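Local coordinates for mitochondrial dynamics protein MID49 (Mus musculus, PDB 4WOY) that recruits the dynamin-related GTPase Drp1 (DNM1L) to the surface of mitochondria, regulates its GTPase activity and is required for mitochondrial fission, at residues G304-R307 and E308-D312; S41-P44 and E45-F48; A19-T22 and L23-L27; P183-S186 and T187-R190; P196-G199 and L200-L204. The protein carries 1 engineered substitution. One frame throughout, in Å; residues are numbered along the deposited sequence.

Contact 1: residues G304-R307 and E308-D312; sequences GNFR and EEEID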
# COMPACT_ATOMS: atom_id res chain seq x y z
N GLY A 304 2.64 -16.82 2.19
CA GLY A 304 2.92 -17.54 3.42
C GLY A 304 1.73 -17.77 4.33
O GLY A 304 1.61 -18.83 4.96
N ASN A 305 0.87 -16.77 4.42
CA ASN A 305 -0.29 -16.82 5.29
C ASN A 305 -1.53 -17.32 4.55
O ASN A 305 -2.64 -17.21 5.06
CB ASN A 305 -0.56 -15.44 5.90
CG ASN A 305 -0.83 -14.36 4.85
OD1 ASN A 305 -0.45 -14.51 3.67
ND2 ASN A 305 -1.47 -13.27 5.27
N PHE A 306 -1.35 -17.86 3.35
CA PHE A 306 -2.47 -18.51 2.68
C PHE A 306 -2.64 -19.94 3.18
O PHE A 306 -1.67 -20.69 3.28
CB PHE A 306 -2.29 -18.52 1.16
CG PHE A 306 -2.60 -17.21 0.50
CD1 PHE A 306 -1.93 -16.05 0.86
CD2 PHE A 306 -3.57 -17.15 -0.49
CE1 PHE A 306 -2.22 -14.84 0.24
CE2 PHE A 306 -3.87 -15.94 -1.11
CZ PHE A 306 -3.20 -14.79 -0.75
N ARG A 307 -3.87 -20.31 3.48
CA ARG A 307 -4.16 -21.69 3.82
C ARG A 307 -4.14 -22.52 2.53
O ARG A 307 -4.20 -21.97 1.42
CB ARG A 307 -5.49 -21.76 4.59
CG ARG A 307 -6.40 -22.96 4.34
CD ARG A 307 -7.62 -22.92 5.26
NE ARG A 307 -8.04 -21.55 5.56
CZ ARG A 307 -8.80 -20.80 4.77
NH1 ARG A 307 -9.23 -21.27 3.61
NH2 ARG A 307 -9.13 -19.57 5.14
N GLU A 308 -4.02 -23.83 2.65
CA GLU A 308 -3.77 -24.68 1.49
C GLU A 308 -4.92 -24.63 0.48
O GLU A 308 -4.68 -24.52 -0.73
CB GLU A 308 -3.50 -26.12 1.94
CG GLU A 308 -3.02 -27.03 0.82
CD GLU A 308 -2.43 -28.34 1.34
OE1 GLU A 308 -2.58 -28.63 2.54
OE2 GLU A 308 -1.83 -29.08 0.53
N GLU A 309 -6.16 -24.64 0.98
CA GLU A 309 -7.33 -24.62 0.12
C GLU A 309 -7.43 -23.32 -0.66
O GLU A 309 -7.83 -23.33 -1.82
CB GLU A 309 -8.61 -24.80 0.94
CG GLU A 309 -8.89 -26.22 1.40
CD GLU A 309 -10.24 -26.34 2.07
OE1 GLU A 309 -10.90 -25.29 2.26
OE2 GLU A 309 -10.64 -27.48 2.41
N GLU A 310 -7.06 -22.21 -0.03
CA GLU A 310 -7.01 -20.90 -0.68
C GLU A 310 -6.13 -20.95 -1.92
O GLU A 310 -6.57 -20.62 -3.02
CB GLU A 310 -6.47 -19.85 0.28
CG GLU A 310 -7.51 -18.98 0.94
CD GLU A 310 -6.92 -18.17 2.06
OE1 GLU A 310 -6.12 -18.73 2.85
OE2 GLU A 310 -7.21 -16.97 2.14
N ILE A 311 -4.90 -21.41 -1.74
CA ILE A 311 -3.96 -21.55 -2.83
C ILE A 311 -4.47 -22.48 -3.91
O ILE A 311 -4.43 -22.17 -5.10
CB ILE A 311 -2.63 -22.08 -2.29
CG1 ILE A 311 -1.89 -20.97 -1.54
CG2 ILE A 311 -1.79 -22.63 -3.41
CD1 ILE A 311 -0.64 -21.43 -0.87
N ASP A 312 -5.01 -23.62 -3.49
CA ASP A 312 -5.51 -24.61 -4.42
C ASP A 312 -6.68 -24.03 -5.20
O ASP A 312 -6.87 -24.31 -6.39
CB ASP A 312 -5.93 -25.88 -3.68
CG ASP A 312 -4.75 -26.68 -3.16
OD1 ASP A 312 -3.61 -26.45 -3.64
OD2 ASP A 312 -4.96 -27.54 -2.29

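Contact 2: residues S41-P44 and E45-F48; sequences SKFP and ELPF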
# COMPACT_ATOMS: atom_id res chain seq x y z
N SER A 41 -2.86 21.47 15.49
CA SER A 41 -3.58 22.23 16.49
C SER A 41 -3.64 21.50 17.83
O SER A 41 -3.39 22.08 18.89
CB SER A 41 -5.00 22.52 15.99
OG SER A 41 -5.88 22.86 17.04
N LYS A 42 -3.99 20.22 17.76
CA LYS A 42 -4.18 19.38 18.93
C LYS A 42 -2.90 18.73 19.50
O LYS A 42 -2.83 18.42 20.70
CB LYS A 42 -5.21 18.29 18.60
CG LYS A 42 -6.53 18.85 18.16
CD LYS A 42 -7.25 19.56 19.29
CE LYS A 42 -8.66 19.98 18.88
NZ LYS A 42 -8.63 21.07 17.87
N PHE A 43 -1.92 18.48 18.63
CA PHE A 43 -0.68 17.84 19.06
C PHE A 43 0.56 18.56 18.55
O PHE A 43 1.38 17.95 17.87
CB PHE A 43 -0.64 16.39 18.57
CG PHE A 43 -1.77 15.55 19.08
CD1 PHE A 43 -1.71 14.96 20.33
CD2 PHE A 43 -2.91 15.38 18.31
CE1 PHE A 43 -2.77 14.19 20.81
CE2 PHE A 43 -3.97 14.62 18.79
CZ PHE A 43 -3.90 14.02 20.04
N PRO A 44 0.70 19.85 18.91
CA PRO A 44 1.87 20.62 18.47
C PRO A 44 3.19 20.07 19.03
O PRO A 44 4.24 20.30 18.43
CB PRO A 44 1.57 22.02 19.00
CG PRO A 44 0.73 21.78 20.18
CD PRO A 44 -0.14 20.64 19.82
N GLU A 45 3.16 19.38 20.17
CA GLU A 45 4.35 18.77 20.74
C GLU A 45 4.82 17.52 19.94
O GLU A 45 5.94 17.03 20.14
CB GLU A 45 4.13 18.40 22.21
CG GLU A 45 3.32 17.13 22.44
CD GLU A 45 1.82 17.35 22.39
OE1 GLU A 45 1.36 18.39 21.88
OE2 GLU A 45 1.10 16.45 22.88
N LEU A 46 3.96 16.97 19.09
CA LEU A 46 4.36 15.80 18.29
C LEU A 46 4.76 16.25 16.90
O LEU A 46 3.91 16.69 16.11
CB LEU A 46 3.23 14.78 18.20
CG LEU A 46 2.64 14.30 19.52
CD1 LEU A 46 1.52 13.31 19.24
CD2 LEU A 46 3.74 13.68 20.40
N PRO A 47 6.06 16.14 16.58
CA PRO A 47 6.60 16.66 15.32
C PRO A 47 6.35 15.70 14.15
O PRO A 47 7.24 14.96 13.75
CB PRO A 47 8.10 16.81 15.62
CG PRO A 47 8.37 15.73 16.60
CD PRO A 47 7.12 15.60 17.45
N PHE A 48 5.12 15.71 13.64
CA PHE A 48 4.79 15.08 12.39
C PHE A 48 5.12 16.04 11.25
O PHE A 48 5.02 17.26 11.39
CB PHE A 48 3.31 14.67 12.34
CG PHE A 48 2.94 13.53 13.26
CD1 PHE A 48 3.19 12.21 12.90
CD2 PHE A 48 2.31 13.77 14.48
CE1 PHE A 48 2.84 11.16 13.73
CE2 PHE A 48 1.94 12.73 15.32
CZ PHE A 48 2.22 11.42 14.95

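Contact 3: residues A19-T22 and L23-L27; sequences AHVT and LAKQL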
# COMPACT_ATOMS: atom_id res chain seq x y z
N ALA A 19 -12.02 13.05 -15.12
CA ALA A 19 -12.78 13.86 -14.19
C ALA A 19 -12.77 13.23 -12.80
O ALA A 19 -12.63 13.92 -11.78
CB ALA A 19 -14.21 14.08 -14.68
N HIS A 20 -12.91 11.92 -12.75
CA HIS A 20 -12.94 11.21 -11.48
C HIS A 20 -11.57 11.23 -10.81
O HIS A 20 -11.48 11.36 -9.57
CB HIS A 20 -13.44 9.78 -11.69
CG HIS A 20 -14.86 9.69 -12.16
ND1 HIS A 20 -15.44 8.52 -12.61
CD2 HIS A 20 -15.82 10.65 -12.27
CE1 HIS A 20 -16.69 8.75 -12.97
NE2 HIS A 20 -16.95 10.03 -12.77
N VAL A 21 -10.51 11.13 -11.61
CA VAL A 21 -9.14 11.18 -11.08
C VAL A 21 -8.85 12.56 -10.52
O VAL A 21 -8.33 12.70 -9.41
CB VAL A 21 -8.06 10.80 -12.16
CG1 VAL A 21 -6.64 11.11 -11.67
CG2 VAL A 21 -8.19 9.34 -12.54
N THR A 22 -9.21 13.59 -11.27
CA THR A 22 -8.98 14.97 -10.85
C THR A 22 -9.73 15.32 -9.58
O THR A 22 -9.21 16.03 -8.70
CB THR A 22 -9.38 15.95 -11.97
OG1 THR A 22 -8.65 15.60 -13.15
CG2 THR A 22 -9.02 17.37 -11.59
N LEU A 23 -10.96 14.81 -9.50
CA LEU A 23 -11.85 15.04 -8.36
C LEU A 23 -11.35 14.34 -7.09
O LEU A 23 -11.40 14.90 -5.98
CB LEU A 23 -13.29 14.56 -8.66
CG LEU A 23 -14.22 14.58 -7.46
CD1 LEU A 23 -14.31 16.06 -6.87
CD2 LEU A 23 -15.53 13.85 -7.72
N ALA A 24 -10.86 13.13 -7.28
CA ALA A 24 -10.41 12.31 -6.17
C ALA A 24 -9.18 12.94 -5.52
O ALA A 24 -9.10 13.04 -4.29
CB ALA A 24 -10.11 10.91 -6.66
N LYS A 25 -8.23 13.36 -6.34
CA LYS A 25 -7.04 14.04 -5.84
C LYS A 25 -7.45 15.32 -5.12
O LYS A 25 -6.87 15.69 -4.11
CB LYS A 25 -6.07 14.36 -6.98
CG LYS A 25 -5.35 13.17 -7.55
CD LYS A 25 -4.39 13.60 -8.64
CE LYS A 25 -3.82 12.38 -9.28
NZ LYS A 25 -2.77 12.66 -10.27
N GLN A 26 -8.48 15.99 -5.63
CA GLN A 26 -8.90 17.23 -5.02
C GLN A 26 -9.41 17.00 -3.59
O GLN A 26 -8.97 17.67 -2.64
CB GLN A 26 -9.97 17.92 -5.89
CG GLN A 26 -10.44 19.25 -5.37
CD GLN A 26 -11.63 19.11 -4.46
OE1 GLN A 26 -12.60 18.43 -4.80
NE2 GLN A 26 -11.57 19.73 -3.30
N LEU A 27 -10.33 16.05 -3.42
CA LEU A 27 -10.89 15.76 -2.11
C LEU A 27 -9.81 15.24 -1.15
O LEU A 27 -9.65 15.76 -0.05
CB LEU A 27 -12.03 14.74 -2.24
CG LEU A 27 -13.26 15.21 -3.03
CD1 LEU A 27 -14.22 14.05 -3.23
CD2 LEU A 27 -13.95 16.37 -2.36

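Contact 4: residues P183-S186 and T187-R190; sequences PGAS and TDDR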
# COMPACT_ATOMS: atom_id res chain seq x y z
N PRO A 183 11.22 6.69 8.04
CA PRO A 183 12.01 6.50 6.80
C PRO A 183 12.61 5.11 6.47
O PRO A 183 12.92 4.90 5.31
CB PRO A 183 13.15 7.51 6.96
CG PRO A 183 12.57 8.60 7.78
CD PRO A 183 11.68 7.88 8.78
N GLY A 184 12.81 4.21 7.42
CA GLY A 184 13.23 2.84 7.08
C GLY A 184 14.46 2.50 6.21
O GLY A 184 14.85 1.32 6.16
N ALA A 185 15.06 3.49 5.56
CA ALA A 185 16.32 3.31 4.82
C ALA A 185 16.89 4.66 4.39
O ALA A 185 16.15 5.60 4.09
CB ALA A 185 16.14 2.40 3.59
N SER A 186 18.21 4.74 4.30
CA SER A 186 18.85 5.99 3.94
C SER A 186 19.01 6.16 2.42
O SER A 186 19.03 7.28 1.90
CB SER A 186 20.21 6.10 4.64
OG SER A 186 20.67 7.43 4.60
N THR A 187 19.11 5.04 1.72
CA THR A 187 19.46 5.03 0.30
C THR A 187 18.26 5.02 -0.67
O THR A 187 18.41 5.37 -1.84
CB THR A 187 20.35 3.84 0.01
OG1 THR A 187 19.56 2.65 -0.02
CG2 THR A 187 21.40 3.71 1.10
N ASP A 188 17.09 4.57 -0.20
CA ASP A 188 15.87 4.67 -0.99
C ASP A 188 14.69 5.16 -0.14
O ASP A 188 14.84 5.58 1.01
CB ASP A 188 15.53 3.33 -1.70
CG ASP A 188 15.09 2.19 -0.74
OD1 ASP A 188 14.45 2.44 0.31
OD2 ASP A 188 15.34 1.01 -1.08
N ASP A 189 13.50 5.10 -0.73
CA ASP A 189 12.33 5.67 -0.10
C ASP A 189 11.40 4.65 0.55
O ASP A 189 10.23 4.94 0.76
CB ASP A 189 11.56 6.50 -1.13
CG ASP A 189 12.30 7.78 -1.50
OD1 ASP A 189 12.76 8.50 -0.58
OD2 ASP A 189 12.46 8.04 -2.71
N ARG A 190 11.91 3.47 0.89
CA ARG A 190 11.08 2.49 1.61
C ARG A 190 10.67 3.05 2.98
O ARG A 190 11.33 3.93 3.52
CB ARG A 190 11.82 1.17 1.76
CG ARG A 190 13.01 1.23 2.70
CD ARG A 190 13.75 -0.07 2.70
NE ARG A 190 14.26 -0.39 1.38
CZ ARG A 190 14.54 -1.62 0.98
NH1 ARG A 190 14.34 -2.64 1.81
NH2 ARG A 190 14.99 -1.83 -0.25

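Contact 5: residues P196-G199 and L200-L204; sequences PLEG and LASNL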
# COMPACT_ATOMS: atom_id res chain seq x y z
N PRO A 196 -1.63 -2.15 11.78
CA PRO A 196 -1.89 -3.34 12.57
C PRO A 196 -1.53 -4.60 11.84
O PRO A 196 -1.60 -4.74 10.62
CB PRO A 196 -3.40 -3.27 12.80
CG PRO A 196 -3.91 -2.59 11.60
CD PRO A 196 -2.88 -1.53 11.31
N LEU A 197 -1.07 -5.50 12.65
CA LEU A 197 -1.61 -6.82 12.65
C LEU A 197 -1.61 -6.83 14.18
O LEU A 197 -0.56 -6.60 14.80
CB LEU A 197 -0.76 -7.86 11.91
CG LEU A 197 -1.39 -9.24 11.75
CD1 LEU A 197 -2.36 -9.23 10.58
CD2 LEU A 197 -0.32 -10.29 11.53
N GLU A 198 -2.78 -7.01 14.78
CA GLU A 198 -2.94 -6.72 16.20
C GLU A 198 -2.76 -7.98 17.03
O GLU A 198 -2.83 -7.96 18.26
CB GLU A 198 -4.31 -6.08 16.47
CG GLU A 198 -4.36 -4.60 16.12
CD GLU A 198 -5.74 -4.00 16.23
OE1 GLU A 198 -6.66 -4.49 15.53
OE2 GLU A 198 -5.92 -3.05 17.02
N GLY A 199 -2.52 -9.07 16.32
CA GLY A 199 -2.01 -10.28 16.93
C GLY A 199 -0.50 -10.13 16.81
O GLY A 199 -0.02 -9.21 16.14
N LEU A 200 0.24 -11.03 17.47
CA LEU A 200 1.72 -11.08 17.44
C LEU A 200 2.39 -9.76 17.88
O LEU A 200 2.13 -9.28 18.99
CB LEU A 200 2.21 -11.51 16.05
CG LEU A 200 3.63 -12.09 15.94
CD1 LEU A 200 3.81 -13.26 16.91
CD2 LEU A 200 3.99 -12.50 14.50
N ALA A 201 3.24 -9.18 17.04
CA ALA A 201 4.06 -8.02 17.41
C ALA A 201 3.56 -6.64 16.94
O ALA A 201 4.06 -6.09 15.96
CB ALA A 201 5.44 -8.23 16.91
N SER A 202 2.63 -6.07 17.69
CA SER A 202 2.00 -4.81 17.34
C SER A 202 2.86 -3.65 17.80
O SER A 202 2.66 -2.51 17.38
CB SER A 202 0.58 -4.70 17.93
OG SER A 202 -0.41 -5.17 17.03
N ASN A 203 3.84 -3.95 18.63
CA ASN A 203 4.87 -2.95 18.88
C ASN A 203 5.72 -2.75 17.61
O ASN A 203 6.19 -1.65 17.34
CB ASN A 203 5.74 -3.37 20.07
CG ASN A 203 4.94 -3.43 21.37
OD1 ASN A 203 4.05 -2.61 21.61
ND2 ASN A 203 5.24 -4.43 22.20
N LEU A 204 5.86 -3.78 16.79
CA LEU A 204 6.64 -3.66 15.56
C LEU A 204 5.93 -2.86 14.46
O LEU A 204 4.69 -2.81 14.41
CB LEU A 204 7.00 -5.05 15.02
CG LEU A 204 7.84 -5.89 15.99
CD1 LEU A 204 8.16 -7.23 15.40
CD2 LEU A 204 9.12 -5.17 16.39

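Contact 1: residues G304-R307 and E308-D312
Ile-311 N donates to Arg-307 O (3.3 Å), the first turn of helix 308-317, and the chain ahead of it, Gly-304 to Arg-307, runs in as an irregular loop with Arg-307 as N-cap. Glu-310 reaches back towards that cap with an extended chain. Its OE1 takes the amide hydrogen of Arg-307 N at 2.8 Å and is met nearly end-on, with an N-H...O angle of 158°. Glutamate suits this place because it is long enough to reach a backbone N-H lying before the helix. The same oxygen lies beneath the guanidinium of Arg-307, 3.8 Å from its plane and over its centre. A bend at chi3 (32°) curls the arginine back so that guanidinium and carboxylate stack with their planes 11° apart. This pair is bound by charge alone: Arg-307 NH2 is 3.9 Å from Glu-310 OE1, a long salt bridge in which no N-H is aimed at the oxygen. The other oxygen, Glu-310 OE2, pairs with Arg-247, which also makes a cation-pi contact with the Phe-306 ring. On the apolar side, Phe-306 CB rests on Ile-311 CG1 at 3.7 Å, while Phe-306 CD2 touches Glu-310 CB at 4.0 Å. Phe-306 before the cap and Ile-311 one turn in form a hydrophobic staple, and Glu-310 makes the glutamate-to-N-cap half of a capping box, without the reciprocal side-chain bond, at this helix N-terminus.

Contact 2: residues S41-P44 and E45-F48
Glu-45 OE2 lies at the edge of the Phe-43 ring, near the ring plane and 4.1 Å from Phe-43 CD1, and the planes of ring and carboxylate are inclined by 44°. Leu-46 approaches the ring obliquely, its CD1 3.8 Å from Phe-43 CD1, and beyond these segments Tyr-38 and Leu-132 pack against the phenylalanine. The setting is a type I beta turn from Phe-43 to Leu-46, which turns the chain away from the end of helix 18-42 and on towards strand 52-54. Pro-44 fits the second position of this turn, since its ring already fixes phi near the value required there. Glu-45 follows, and its side chain doubles back over the turn: CG sits between backbone N and carbonyl carbon (chi1 78°), and a further bend at chi2 carries OE1 to 3.4 Å from Pro-44 CD. A carboxylate oxygen is thus laid beside the C-H groups of the proline ring, a weakly polar contact at most. Phe-43 and Leu-46 instead run side by side in the same direction. These two large apolar residues, at the first and last positions of the turn, both touch Leu-132 of helix 126-139, while Pro-44 and Glu-45 at its apex are exposed. After the turn, Pro-47 forms the centre of an inverse gamma turn. The bond that closes the beta turn is Leu-46 N to Phe-43 O, 3.0 Å long, with the donor standing 57° out of the carbonyl plane.

Contact 3: residues A19-T22 and L23-L27
Val-21 and Lys-25 lie side by side one turn apart on helix 18-42, Val-21 CG1 touching Lys-25 CE at 3.9 Å. The lysine chain is extended throughout beyond CG: its CE reaches the valine methyl, while CG and CD pass over Val-21 O, CG at 3.5 Å from that oxygen. Lysine suits this partly exposed place because its long aliphatic part can cover an apolar neighbour while the amino group is carried onward. The close packing is on the buried flank. There Val-21 is joined by Ala-24, whose small methyl keeps that side of the helix compact. Between the flanks, Leu-23 leans on Gln-168 and Glu-170, while His-20 packs on Cys-171 and Leu-172 of the same loop region. The exposed flank is looser. Ala-19 and Thr-22 face outward, and the threonine meets the following segment mainly through its own backbone. Its hydroxyl turns back, chi1 -56° setting OG1 beside the backbone N, and bonds to Glu-18 O one turn earlier, an arrangement in which a helix can satisfy a beta-hydroxyl by itself. Beneath both flanks run the regular helical bonds, among them Lys-25 N to Val-21 O at 3.1 Å. The threonine hydroxyl is met by a backbone carbonyl, and the one contact between side chains across the segments is carbon to carbon. This chemistry is consistent with an amphipathic helix, held by backbone bonds with apolar residues such as Val-21 and Ala-24 buried.

Contact 4: residues P183-S186 and T187-R190
Ala-185 points its methyl group at the aliphatic part of Arg-190, CB lying 3.5 Å from Arg-190 CG and 3.6 Å from Arg-190 CD. The arginine runs past this methyl on its way to Asp-188, whose OD1 is itself 3.7 Å from Ala-185 CB, so the small residue is tucked against both members of an ion pair. Alanine suits the place, since its single methyl fits against the arginine carbons. Arg-190 and Asp-188 are set side-on. The aspartate lies at the edge of the guanidinium and in its plane, where Arg-190 NE reaches OD1 and NH2 reaches OD2 of Asp-188, each at 3.0 Å. Both carboxylate oxygens use syn lone pairs, and NE also shares its hydrogen with OD2. A bend at chi3 (61°) swings the arginine back over the loop into this alignment. Arg-190 N binds Asp-188 OD1 as well, at 2.8 Å, but from above the carboxylate plane, 41° out of it. OD1 is thus gripped from two directions by a single residue, which should hold the carboxylate firmly and probably favours its charged form. Gly-184, with phi of 53°, takes a conformation that glycine adopts easily. Outside the loop, Asp-188 and Arg-190 both rest on Val-212 of helix 210-224. The backbone bond from Arg-190 to Asp-188 OD1 makes an Asx turn, here within the connection of a beta hairpin, between antiparallel strands 173-182 and 191-193.

Contact 5: residues P196-G199 and L200-L204
Ser-202 and Leu-197 are joined across the loop that connects antiparallel neighbours 191-193 and 205-208, a beta-hairpin connection with an irregular course. Polar bonding comes first. The hydroxyl of Ser-202 donates to Leu-197 O, a side-chain bond that draws the two limbs of the loop together; serine suits the place because its short side chain points towards the opposite limb. A backbone bond from Leu-204 N to Ala-201 O (3.0 Å) closes the turn leading into strand 205-208. The same limb is tied to the start of helix 126-139: Ser-126 OG bonds to the carbonyl oxygens of both Ser-202 and Leu-204, and Asn-203 OD1 accepts from Ser-125 and Arg-127. Van der Waals contacts are few. Glu-198 CA lies 3.1 Å from Ser-202 OG, and Glu-198 CB stands farther off at 4.0 Å, its extended chain leading out to a weak, long ion pair with Arg-134. Conformation is the third element. Leu-200, which follows Gly-199, has a positive phi of 56°, uncommon for a residue with a CB, and its CB consequently lies 3.2 Å from Gly-199 O. Leu-200 extends its own side chain away from the preceding limb. In the bond between the limbs, Ser-202 OG is 2.7 Å from Leu-197 O and tilted 31° from the carbonyl plane.

How the contacts relate
Contacts 2 to 5 belong to the MID51-like, nucleotidyltransferase-related part of this chain, whereas contact 1 lies in the Mab-21-like helical part. Contacts 3 and 2 share helix 18-42, near its start and at its end, with centres 29 Å apart. Contacts 4 and 5 are successive connections on either side of strand 191-193, their centres 22 Å apart and nearest atoms about 12 Å. Contact 5 also approaches contact 1 most closely of all, about 7 Å between nearest atoms, without touching it. Contacts 1 and 2 are the farthest separated, 43 Å between centres, on opposite sides of the chain's centre. All five are local contacts of the fold.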